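Beta-ketoacyl-[acyl-carrier-protein] synthase III (Pseudomonas aeruginosa, PDB 2X3E) probably catalyses the first condensation of fatty acid synthesis, joining acetyl-CoA and malonyl-ACP into 3-oxobutanoyl-ACP with release of carbon dioxide. Local coordinates at residues G118-G123 with F180-D185; A79-D84 with S109-G114; S227-R232 with V306-G311. The protein carries 1 engineered substitution. One frame throughout, in Å; residues are numbered along the deposited sequence. Where two conformers were deposited one is given.

Interaction 1. Residues G118-G123 with F180-D185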
ATOM      1  N   GLY A 118       0.087   5.455  -6.920  1.00 13.38           N
ATOM      2  CA  GLY A 118       0.305   6.405  -5.831  1.00 13.46           C
ATOM      3  C   GLY A 118      -0.372   7.740  -6.063  1.00 13.38           C
ATOM      4  O   GLY A 118      -0.988   8.285  -5.150  1.00 13.53           O
ATOM      5  N   LEU A 119      -0.269   8.271  -7.280  1.00 13.78           N
ATOM      6  CA  LEU A 119      -0.930   9.539  -7.629  1.00 13.84           C
ATOM      7  C   LEU A 119      -2.454   9.423  -7.577  1.00 14.27           C
ATOM      8  O   LEU A 119      -3.142  10.337  -7.111  1.00 13.92           O
ATOM      9  CB  LEU A 119      -0.490  10.012  -9.014  1.00 14.19           C
ATOM     10  CG  LEU A 119       0.931  10.557  -9.122  1.00 14.59           C
ATOM     11  CD1 LEU A 119       1.339  10.671 -10.588  1.00 14.26           C
ATOM     12  CD2 LEU A 119       1.032  11.920  -8.415  1.00 14.02           C
ATOM     13  N   ALA A 120      -2.974   8.296  -8.052  1.00 14.30           N
ATOM     14  CA  ALA A 120      -4.405   8.010  -7.962  1.00 14.66           C
ATOM     15  C   ALA A 120      -4.858   7.992  -6.501  1.00 15.12           C
ATOM     16  O   ALA A 120      -5.873   8.587  -6.153  1.00 15.08           O
ATOM     17  CB  ALA A 120      -4.723   6.667  -8.624  1.00 14.40           C
ATOM     18  N   SER A 121      -4.098   7.296  -5.659  1.00 15.68           N
ATOM     19  CA  SER A 121      -4.475   7.123  -4.252  1.00 16.57           C
ATOM     20  C   SER A 121      -4.381   8.432  -3.475  1.00 16.46           C
ATOM     21  O   SER A 121      -5.345   8.830  -2.806  1.00 17.09           O
ATOM     22  CB  SER A 121      -3.615   6.043  -3.588  1.00 16.62           C
ATOM     23  OG  SER A 121      -4.046   5.807  -2.254  1.00 19.34           O
ATOM     24  N   VAL A 122      -3.240   9.109  -3.568  1.00 16.03           N
ATOM     25  CA  VAL A 122      -3.060  10.374  -2.859  1.00 16.18           C
ATOM     26  C   VAL A 122      -3.939  11.476  -3.450  1.00 15.84           C
ATOM     27  O   VAL A 122      -4.580  12.227  -2.709  1.00 16.09           O
ATOM     28  CB  VAL A 122      -1.593  10.822  -2.824  1.00 16.33           C
ATOM     29  CG1 VAL A 122      -1.483  12.181  -2.185  1.00 16.93           C
ATOM     30  CG2 VAL A 122      -0.749   9.813  -2.058  1.00 16.88           C
ATOM     31  N   GLY A 123      -3.979  11.569  -4.777  1.00 14.77           N
ATOM     32  CA  GLY A 123      -4.869  12.504  -5.450  1.00 14.85           C
ATOM     33  C   GLY A 123      -6.321  12.340  -5.028  1.00 14.46           C
ATOM     34  O   GLY A 123      -7.016  13.327  -4.803  1.00 14.45           O
ATOM     35  N   PHE A 180      -7.191   9.463 -15.311  1.00 16.79           N
ATOM     36  CA  PHE A 180      -6.409   8.273 -15.006  1.00 16.55           C
ATOM     37  C   PHE A 180      -6.834   7.086 -15.860  1.00 16.63           C
ATOM     38  O   PHE A 180      -7.990   6.985 -16.289  1.00 17.67           O
ATOM     39  CB  PHE A 180      -6.584   7.863 -13.542  1.00 16.47           C
ATOM     40  CG  PHE A 180      -5.808   8.687 -12.570  1.00 16.44           C
ATOM     41  CD1 PHE A 180      -4.550   8.287 -12.156  1.00 17.95           C
ATOM     42  CD2 PHE A 180      -6.351   9.838 -12.034  1.00 18.75           C
ATOM     43  CE1 PHE A 180      -3.840   9.038 -11.228  1.00 17.82           C
ATOM     44  CE2 PHE A 180      -5.642  10.594 -11.113  1.00 17.95           C
ATOM     45  CZ  PHE A 180      -4.392  10.191 -10.714  1.00 17.42           C
ATOM     46  N   ASP A 181      -5.872   6.203 -16.113  1.00 15.71           N
ATOM     47  CA  ASP A 181      -6.124   4.844 -16.566  1.00 15.28           C
ATOM     48  C   ASP A 181      -5.386   3.942 -15.595  1.00 14.51           C
ATOM     49  O   ASP A 181      -4.202   4.149 -15.359  1.00 14.27           O
ATOM     50  CB  ASP A 181      -5.575   4.607 -17.972  1.00 15.38           C
ATOM     51  CG  ASP A 181      -5.784   3.177 -18.438  1.00 15.99           C
ATOM     52  OD1 ASP A 181      -6.956   2.770 -18.620  1.00 15.76           O
ATOM     53  OD2 ASP A 181      -4.786   2.453 -18.617  1.00 16.32           O
ATOM     54  N   LEU A 182      -6.080   2.961 -15.017  1.00 14.17           N
ATOM     55  CA  LEU A 182      -5.469   2.057 -14.043  1.00 13.58           C
ATOM     56  C   LEU A 182      -6.006   0.643 -14.223  1.00 14.15           C
ATOM     57  O   LEU A 182      -7.221   0.447 -14.344  1.00 14.27           O
ATOM     58  CB  LEU A 182      -5.773   2.511 -12.616  1.00 13.35           C
ATOM     59  CG  LEU A 182      -5.312   3.904 -12.182  1.00 13.44           C
ATOM     60  CD1 LEU A 182      -6.113   4.372 -10.973  1.00 14.52           C
ATOM     61  CD2 LEU A 182      -3.815   3.906 -11.883  1.00 13.36           C
ATOM     62  N   GLY A 183      -5.102  -0.334 -14.233  1.00 13.89           N
ATOM     63  CA  GLY A 183      -5.490  -1.725 -14.395  1.00 13.79           C
ATOM     64  C   GLY A 183      -4.482  -2.715 -13.858  1.00 13.55           C
ATOM     65  O   GLY A 183      -3.437  -2.348 -13.291  1.00 12.47           O
ATOM     66  N   SER A 184      -4.815  -3.986 -14.033  1.00 13.69           N
ATOM     67  CA  SER A 184      -3.975  -5.083 -13.592  1.00 13.52           C
ATOM     68  C   SER A 184      -4.345  -6.352 -14.345  1.00 13.99           C
ATOM     69  O   SER A 184      -5.456  -6.477 -14.867  1.00 13.95           O
ATOM     70  CB  SER A 184      -4.123  -5.303 -12.079  1.00 13.28           C
ATOM     71  OG  SER A 184      -5.373  -5.889 -11.746  1.00 13.34           O
ATOM     72  N   ASP A 185      -3.398  -7.282 -14.414  1.00 14.26           N
ATOM     73  CA  ASP A 185      -3.655  -8.616 -14.936  1.00 14.77           C
ATOM     74  C   ASP A 185      -2.943  -9.613 -14.031  1.00 14.88           C
ATOM     75  O   ASP A 185      -1.793  -9.974 -14.271  1.00 14.59           O
ATOM     76  CB  ASP A 185      -3.174  -8.757 -16.388  1.00 15.16           C
ATOM     77  CG  ASP A 185      -3.421 -10.144 -16.948  1.00 16.17           C
ATOM     78  OD1 ASP A 185      -4.064 -10.957 -16.250  1.00 15.71           O
ATOM     79  OD2 ASP A 185      -2.980 -10.430 -18.083  1.00 17.12           O
TER
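The methyl of A120 meets both F180 and L182, linking a buried helix to a strand that is outermost in its sheet within this chain. The fold is the layered alpha-beta architecture of the thiolase superfamily. Helix 114-127 belongs to its middle layer: S121 packs on strand 104-109 and L119 and V122 on strand 133-140 of one sheet, while strand 177-184 belongs to the other. The helix and strand segments cross at 115°, with 10.0 Å between their axes.

F180 does most of the reaching. Its CG stands beside the backbone N and anti to the carbonyl carbon (chi1 -77°), and from there the ring extends to the helix backbone, meeting it at a slant. Ring atom CE1 comes to 3.4 Å from A120 N, and CZ to 3.8 Å from L119 C. The same CE1 lies 3.6 Å from A120 CB but only brushes L119 CB, at 4.1 Å, so L119 lends the root of its side chain here, while the side chain also packs on L136.

Two residues further along, L182 returns to the same side of the strand and also touches V116 and Y117 of the helix. D181, between them, faces the other way and forms a salt bridge with R236. The second subunit closes over this region, its L130 packing on A120 and F180 and its L104 on L182. About a right angle round the methyl from F180 CE1, CD1 of L182 ends 3.6 Å from A120 CB.

Interaction 2. Residues A79-D84 with S109-G114. Engineered in segment 109-114: A112 (natural residue Cys).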
ATOM      1  N   ALA A  79       5.172   4.779  -2.423  1.00 13.89           N
ATOM      2  CA  ALA A  79       4.973   3.718  -3.405  1.00 14.00           C
ATOM      3  C   ALA A  79       6.282   2.940  -3.480  1.00 13.73           C
ATOM      4  O   ALA A  79       7.279   3.468  -3.981  1.00 13.88           O
ATOM      5  CB  ALA A  79       4.614   4.308  -4.755  1.00 14.00           C
ATOM      6  N   THR A  80       6.285   1.714  -2.950  1.00 13.52           N
ATOM      7  CA  THR A  80       7.504   0.893  -2.857  1.00 13.27           C
ATOM      8  C   THR A  80       7.199  -0.603  -2.795  1.00 13.55           C
ATOM      9  O   THR A  80       6.137  -1.011  -2.318  1.00 13.82           O
ATOM     10  CB  THR A  80       8.377   1.270  -1.616  1.00 12.96           C
ATOM     11  OG1 THR A  80       9.657   0.635  -1.707  1.00 13.17           O
ATOM     12  CG2 THR A  80       7.717   0.861  -0.294  1.00 11.99           C
ATOM     13  N   SER A  81       8.140  -1.400  -3.295  1.00 13.98           N
ATOM     14  CA  SER A  81       8.138  -2.859  -3.133  1.00 14.56           C
ATOM     15  C   SER A  81       9.341  -3.318  -2.291  1.00 14.93           C
ATOM     16  O   SER A  81       9.607  -4.514  -2.178  1.00 15.44           O
ATOM     17  CB  SER A  81       8.198  -3.542  -4.499  1.00 15.42           C
ATOM     18  OG  SER A  81       7.181  -3.058  -5.355  1.00 15.63           O
ATOM     19  N   THR A  82      10.067  -2.361  -1.717  1.00 14.89           N
ATOM     20  CA  THR A  82      11.304  -2.644  -0.995  1.00 15.50           C
ATOM     21  C   THR A  82      11.326  -1.812   0.275  1.00 15.25           C
ATOM     22  O   THR A  82      12.262  -1.040   0.526  1.00 15.85           O
ATOM     23  CB  THR A  82      12.530  -2.339  -1.875  1.00 15.72           C
ATOM     24  OG1 THR A  82      12.404  -1.023  -2.426  1.00 15.50           O
ATOM     25  CG2 THR A  82      12.639  -3.348  -3.006  1.00 16.44           C
ATOM     26  N   GLY A  83      10.268  -1.960   1.070  1.00 15.20           N
ATOM     27  CA  GLY A  83      10.159  -1.267   2.349  1.00 14.90           C
ATOM     28  C   GLY A  83      11.253  -1.714   3.301  1.00 15.50           C
ATOM     29  O   GLY A  83      11.817  -2.794   3.136  1.00 15.77           O
ATOM     30  N   ASP A  84      11.549  -0.876   4.292  1.00 15.62           N
ATOM     31  CA  ASP A  84      12.589  -1.164   5.273  1.00 16.36           C
ATOM     32  C   ASP A  84      12.254  -2.396   6.116  1.00 16.85           C
ATOM     33  O   ASP A  84      13.160  -3.109   6.547  1.00 17.31           O
ATOM     34  CB  ASP A  84      12.812   0.025   6.218  1.00 16.41           C
ATOM     35  CG  ASP A  84      13.338   1.273   5.510  1.00 17.15           C
ATOM     36  OD1 ASP A  84      13.746   1.208   4.330  1.00 16.30           O
ATOM     37  OD2 ASP A  84      13.333   2.343   6.160  1.00 18.35           O
ATOM     38  N   SER A 109       1.781  -0.803  -2.721  1.00 13.69           N
ATOM     39  CA  SER A 109       2.527  -1.784  -3.506  1.00 13.52           C
ATOM     40  C   SER A 109       1.892  -1.975  -4.877  1.00 13.39           C
ATOM     41  O   SER A 109       0.802  -2.523  -4.983  1.00 14.04           O
ATOM     42  CB  SER A 109       2.564  -3.119  -2.771  1.00 13.72           C
ATOM     43  OG  SER A 109       3.112  -4.125  -3.594  1.00 14.09           O
ATOM     44  N   ALA A 110       2.560  -1.473  -5.912  1.00 13.11           N
ATOM     45  CA  ALA A 110       2.163  -1.722  -7.299  1.00 13.24           C
ATOM     46  C   ALA A 110       3.392  -1.753  -8.213  1.00 13.48           C
ATOM     47  O   ALA A 110       3.325  -1.361  -9.376  1.00 13.50           O
ATOM     48  CB  ALA A 110       1.155  -0.673  -7.779  1.00 12.71           C
ATOM     49  N   ALA A 111       4.516  -2.221  -7.667  1.00 13.99           N
ATOM     50  CA  ALA A 111       5.715  -2.476  -8.450  1.00 14.37           C
ATOM     51  C   ALA A 111       6.119  -1.255  -9.281  1.00 14.43           C
ATOM     52  O   ALA A 111       6.155  -0.138  -8.760  1.00 13.89           O
ATOM     53  CB  ALA A 111       5.508  -3.719  -9.330  1.00 14.72           C
ATOM     54  N   ALA A 112       6.406  -1.460 -10.562  1.00 14.54           N
ATOM     55  CA  ALA A 112       6.874  -0.378 -11.426  1.00 15.04           C
ATOM     56  C   ALA A 112       5.755   0.615 -11.797  1.00 14.57           C
ATOM     57  O   ALA A 112       6.036   1.678 -12.362  1.00 15.17           O
ATOM     58  CB  ALA A 112       7.534  -0.954 -12.681  1.00 15.54           C
ATOM     59  N   THR A 113       4.502   0.270 -11.484  1.00 14.14           N
ATOM     60  CA  THR A 113       3.363   1.187 -11.632  1.00 14.06           C
ATOM     61  C   THR A 113       3.018   1.927 -10.329  1.00 13.82           C
ATOM     62  O   THR A 113       2.005   2.621 -10.251  1.00 13.64           O
ATOM     63  CB  THR A 113       2.102   0.427 -12.126  1.00 14.01           C
ATOM     64  OG1 THR A 113       2.480  -0.571 -13.083  1.00 15.00           O
ATOM     65  CG2 THR A 113       1.091   1.391 -12.753  1.00 14.39           C
ATOM     66  N   GLY A 114       3.865   1.783  -9.312  1.00 13.91           N
ATOM     67  CA  GLY A 114       3.611   2.353  -7.993  1.00 13.41           C
ATOM     68  C   GLY A 114       3.403   3.857  -7.953  1.00 13.26           C
ATOM     69  O   GLY A 114       2.564   4.339  -7.203  1.00 13.07           O
TER
HETATM   70  O   HOH W   1       7.211  -0.507  -6.179  1.00  6.08           O
HETATM   71  O   HOH W   2       4.766  -4.375  -5.770  1.00  9.11           O
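The turn that carries the predicted catalytic nucleophile, engineered here from Cys to A112, is met by S81, whose OG lies 3.5 Å from A111 CA. OG stands beside its own backbone N (chi1 -53°), and two waters tie it to the turn. It donates to water 1, which in turn donates to A111 O (2.8 Å). Water 2 donates to S81 OG (2.8 Å), pairs with S109 OG at 2.7 Å and accepts a weak bond from A111 N. S81 OG thus donates one hydrogen bond and accepts another, and both peptide polar atoms of A111 are engaged. A111 has a positive phi of 53°, uncommon for a residue with a side chain; this sharp turn from strand 104-109 into buried helix 114-127 places the nucleophile at the helix start, as in other thiolase-fold enzymes. C87 of the second subunit packs on S81 and A111, and S109 continues the sheet into that subunit. Where the helix begins, A79 CB lies 3.2 Å from G114 O. The CB of T80 points away from the turn, and its OG1 bonds to V139 O and accepts from T82 N at 3.0 Å, closing an ST turn.

Interaction 3. Residues S227-R232 with V306-G311; sequences SDSVRR and VLTGFG
S229, whose CB meets T308 OG1 at 4.3 Å, also has its CA over one face of the R232 guanidinium, 3.5 Å above the plane and offset toward the rim. NH2 of that guanidinium reaches D181 in a salt bridge, and the R232 side chain packs on W316; it lies back along its own helix, and S229 and V230 make the strand contact. A second flat group is F310, whose side chain packs on A222, Q225 and M226 of an earlier part of the same helix.

V230 carries the contact. Its CG1 is anti to the backbone N (chi1 174°), which sets CG2 anti to the carbonyl carbon and aims it at the strand. CG2 lies 3.7 Å from T308 CB and 3.8 Å from both T308 OG1 and CG2, the two side chains crossing at about a right angle. The other neighbour is V306, whose CG1 approaches V230 CG2 to 4.1 Å and V230 CG1 to 4.2 Å. One valine therefore spans two residues that face the same way along the strand; L307, between them, points to the opposite side of the sheet.

The hydroxyls here are buried but well supplied. T308 OG1, anti to its backbone N, bonds to S318 OG on the adjacent strand, and S229 OG bonds both to S318 OG and to D181.

The N-to-C directions make 143°, roughly antiparallel but well skewed, with axes 8.4 Å apart. Helix 215-237, with L264 of helix 254-264 also on V230, packs here against a face of the C-terminal sheet, an outer helix-on-sheet layer characteristic of the thiolase fold.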
ATOM      1  N   SER A 227       1.798   1.933 -24.182  1.00 16.43           N
ATOM      2  CA  SER A 227       1.278   2.646 -25.358  0.50 16.58           C
ATOM      3  C   SER A 227      -0.250   2.701 -25.361  1.00 16.41           C
ATOM      4  O   SER A 227      -0.861   3.755 -25.579  1.00 15.72           O
ATOM      5  CB  SER A 227       1.748   1.968 -26.646  0.50 17.67           C
ATOM      6  OG  SER A 227       3.159   1.917 -26.709  0.50 19.27           O
ATOM      7  N   ASP A 228      -0.875   1.548 -25.127  1.00 16.69           N
ATOM      8  CA  ASP A 228      -2.344   1.477 -25.113  1.00 17.06           C
ATOM      9  C   ASP A 228      -2.930   2.279 -23.946  1.00 16.18           C
ATOM     10  O   ASP A 228      -3.960   2.939 -24.099  1.00 16.01           O
ATOM     11  CB  ASP A 228      -2.824   0.020 -25.034  1.00 17.91           C
ATOM     12  CG  ASP A 228      -2.475  -0.798 -26.280  1.00 19.74           C
ATOM     13  OD1 ASP A 228      -2.356  -0.225 -27.386  1.00 19.40           O
ATOM     14  OD2 ASP A 228      -2.338  -2.039 -26.155  1.00 19.65           O
ATOM     15  N   SER A 229      -2.271   2.228 -22.787  1.00 15.58           N
ATOM     16  CA  SER A 229      -2.727   2.970 -21.604  1.00 15.30           C
ATOM     17  C   SER A 229      -2.671   4.478 -21.854  1.00 15.08           C
ATOM     18  O   SER A 229      -3.616   5.210 -21.522  1.00 15.35           O
ATOM     19  CB  SER A 229      -1.904   2.592 -20.364  1.00 15.23           C
ATOM     20  OG  SER A 229      -2.360   3.304 -19.220  1.00 15.24           O
ATOM     21  N   VAL A 230      -1.577   4.933 -22.467  1.00 15.02           N
ATOM     22  CA  VAL A 230      -1.450   6.335 -22.865  1.00 14.88           C
ATOM     23  C   VAL A 230      -2.600   6.702 -23.799  1.00 15.41           C
ATOM     24  O   VAL A 230      -3.275   7.703 -23.588  1.00 15.27           O
ATOM     25  CB  VAL A 230      -0.091   6.635 -23.550  1.00 14.79           C
ATOM     26  CG1 VAL A 230      -0.059   8.074 -24.078  1.00 14.93           C
ATOM     27  CG2 VAL A 230       1.059   6.403 -22.578  1.00 14.85           C
ATOM     28  N   ARG A 231      -2.837   5.878 -24.820  1.00 16.46           N
ATOM     29  CA  ARG A 231      -3.909   6.167 -25.778  1.00 17.13           C
ATOM     30  C   ARG A 231      -5.263   6.332 -25.094  1.00 17.19           C
ATOM     31  O   ARG A 231      -6.025   7.227 -25.444  1.00 17.14           O
ATOM     32  CB  ARG A 231      -4.029   5.086 -26.857  1.00 18.26           C
ATOM     33  CG  ARG A 231      -5.196   5.317 -27.827  1.00 19.44           C
ATOM     34  CD  ARG A 231      -5.076   6.656 -28.557  1.00 20.31           C
ATOM     35  NE  ARG A 231      -3.977   6.629 -29.517  1.00 21.87           N
ATOM     36  CZ  ARG A 231      -3.512   7.676 -30.195  1.00 22.57           C
ATOM     37  NH1 ARG A 231      -4.024   8.887 -30.019  1.00 23.95           N
ATOM     38  NH2 ARG A 231      -2.512   7.505 -31.054  1.00 22.81           N
ATOM     39  N   ARG A 232      -5.561   5.472 -24.126  1.00 17.06           N
ATOM     40  CA  ARG A 232      -6.827   5.567 -23.395  1.00 17.64           C
ATOM     41  C   ARG A 232      -6.975   6.889 -22.648  1.00 17.50           C
ATOM     42  O   ARG A 232      -8.041   7.514 -22.676  1.00 17.59           O
ATOM     43  CB  ARG A 232      -6.985   4.380 -22.444  1.00 17.79           C
ATOM     44  CG  ARG A 232      -7.177   3.075 -23.200  1.00 18.74           C
ATOM     45  CD  ARG A 232      -7.678   1.972 -22.324  1.00 19.83           C
ATOM     46  NE  ARG A 232      -6.699   1.532 -21.331  1.00 19.63           N
ATOM     47  CZ  ARG A 232      -5.691   0.687 -21.562  1.00 19.99           C
ATOM     48  NH1 ARG A 232      -5.476   0.175 -22.775  1.00 20.03           N
ATOM     49  NH2 ARG A 232      -4.881   0.355 -20.565  1.00 19.30           N
ATOM     50  N   VAL A 306       1.800  13.203 -20.060  1.00 13.80           N
ATOM     51  CA  VAL A 306       1.295  11.928 -19.571  1.00 13.28           C
ATOM     52  C   VAL A 306       2.422  11.152 -18.888  1.00 13.47           C
ATOM     53  O   VAL A 306       3.540  11.048 -19.413  1.00 13.70           O
ATOM     54  CB  VAL A 306       0.678  11.088 -20.703  1.00 13.83           C
ATOM     55  CG1 VAL A 306       0.324   9.673 -20.220  1.00 12.48           C
ATOM     56  CG2 VAL A 306      -0.563  11.791 -21.247  1.00 13.36           C
ATOM     57  N   LEU A 307       2.114  10.648 -17.698  1.00 13.16           N
ATOM     58  CA  LEU A 307       2.983   9.743 -16.977  1.00 13.76           C
ATOM     59  C   LEU A 307       2.382   8.362 -17.161  1.00 13.85           C
ATOM     60  O   LEU A 307       1.169   8.198 -17.068  1.00 14.42           O
ATOM     61  CB  LEU A 307       3.030  10.093 -15.489  1.00 13.90           C
ATOM     62  CG  LEU A 307       3.206  11.566 -15.127  1.00 14.39           C
ATOM     63  CD1 LEU A 307       3.213  11.749 -13.604  1.00 14.96           C
ATOM     64  CD2 LEU A 307       4.477  12.131 -15.737  1.00 14.40           C
ATOM     65  N   THR A 308       3.218   7.368 -17.413  1.00 14.29           N
ATOM     66  CA  THR A 308       2.710   6.024 -17.652  1.00 14.23           C
ATOM     67  C   THR A 308       3.636   4.946 -17.093  1.00 14.06           C
ATOM     68  O   THR A 308       4.863   5.075 -17.134  1.00 14.34           O
ATOM     69  CB  THR A 308       2.441   5.804 -19.156  1.00 14.52           C
ATOM     70  OG1 THR A 308       1.795   4.536 -19.354  1.00 14.69           O
ATOM     71  CG2 THR A 308       3.730   5.864 -19.955  1.00 14.91           C
ATOM     72  N   GLY A 309       3.029   3.887 -16.559  1.00 13.81           N
ATOM     73  CA  GLY A 309       3.769   2.772 -15.990  1.00 13.44           C
ATOM     74  C   GLY A 309       3.195   1.417 -16.358  1.00 13.34           C
ATOM     75  O   GLY A 309       2.018   1.294 -16.677  1.00 13.04           O
ATOM     76  N   PHE A 310       4.056   0.404 -16.328  1.00 14.01           N
ATOM     77  CA  PHE A 310       3.660  -1.003 -16.444  1.00 13.86           C
ATOM     78  C   PHE A 310       4.658  -1.797 -15.605  1.00 14.10           C
ATOM     79  O   PHE A 310       5.841  -1.482 -15.607  1.00 14.54           O
ATOM     80  CB  PHE A 310       3.690  -1.482 -17.904  1.00 14.68           C
ATOM     81  CG  PHE A 310       3.759  -2.983 -18.046  1.00 16.06           C
ATOM     82  CD1 PHE A 310       2.605  -3.751 -18.026  1.00 17.82           C
ATOM     83  CD2 PHE A 310       4.982  -3.624 -18.168  1.00 16.92           C
ATOM     84  CE1 PHE A 310       2.665  -5.137 -18.139  1.00 17.96           C
ATOM     85  CE2 PHE A 310       5.054  -5.005 -18.286  1.00 18.21           C
ATOM     86  CZ  PHE A 310       3.886  -5.764 -18.268  1.00 18.64           C
ATOM     87  N   GLY A 311       4.196  -2.815 -14.890  1.00 13.91           N
ATOM     88  CA  GLY A 311       5.110  -3.625 -14.088  1.00 14.64           C
ATOM     89  C   GLY A 311       4.490  -4.849 -13.451  1.00 14.49           C
ATOM     90  O   GLY A 311       3.421  -5.310 -13.862  1.00 14.10           O
TER

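In the fold
Interactions 1 and 3 share the sheet of strands 177-184 and 304-311, and their centres are 11 Å apart. L119 CD1 meets L307 CD1 at 3.7 Å on one side of it; on the other, D181 OD2 lies 2.9 Å from R232 NH2. Interaction 2 leads directly into helix 114-127 of interaction 1, and both touch the second subunit. Although its centre is about 18 Å from that of interaction 3, the far end of strand 304-311 reaches it: the engineered A112 CB is 3.4 Å from F310 O. The side chain of the predicted catalytic H250 lies about 7 Å from that of T308 and about 8 Å from that of A111.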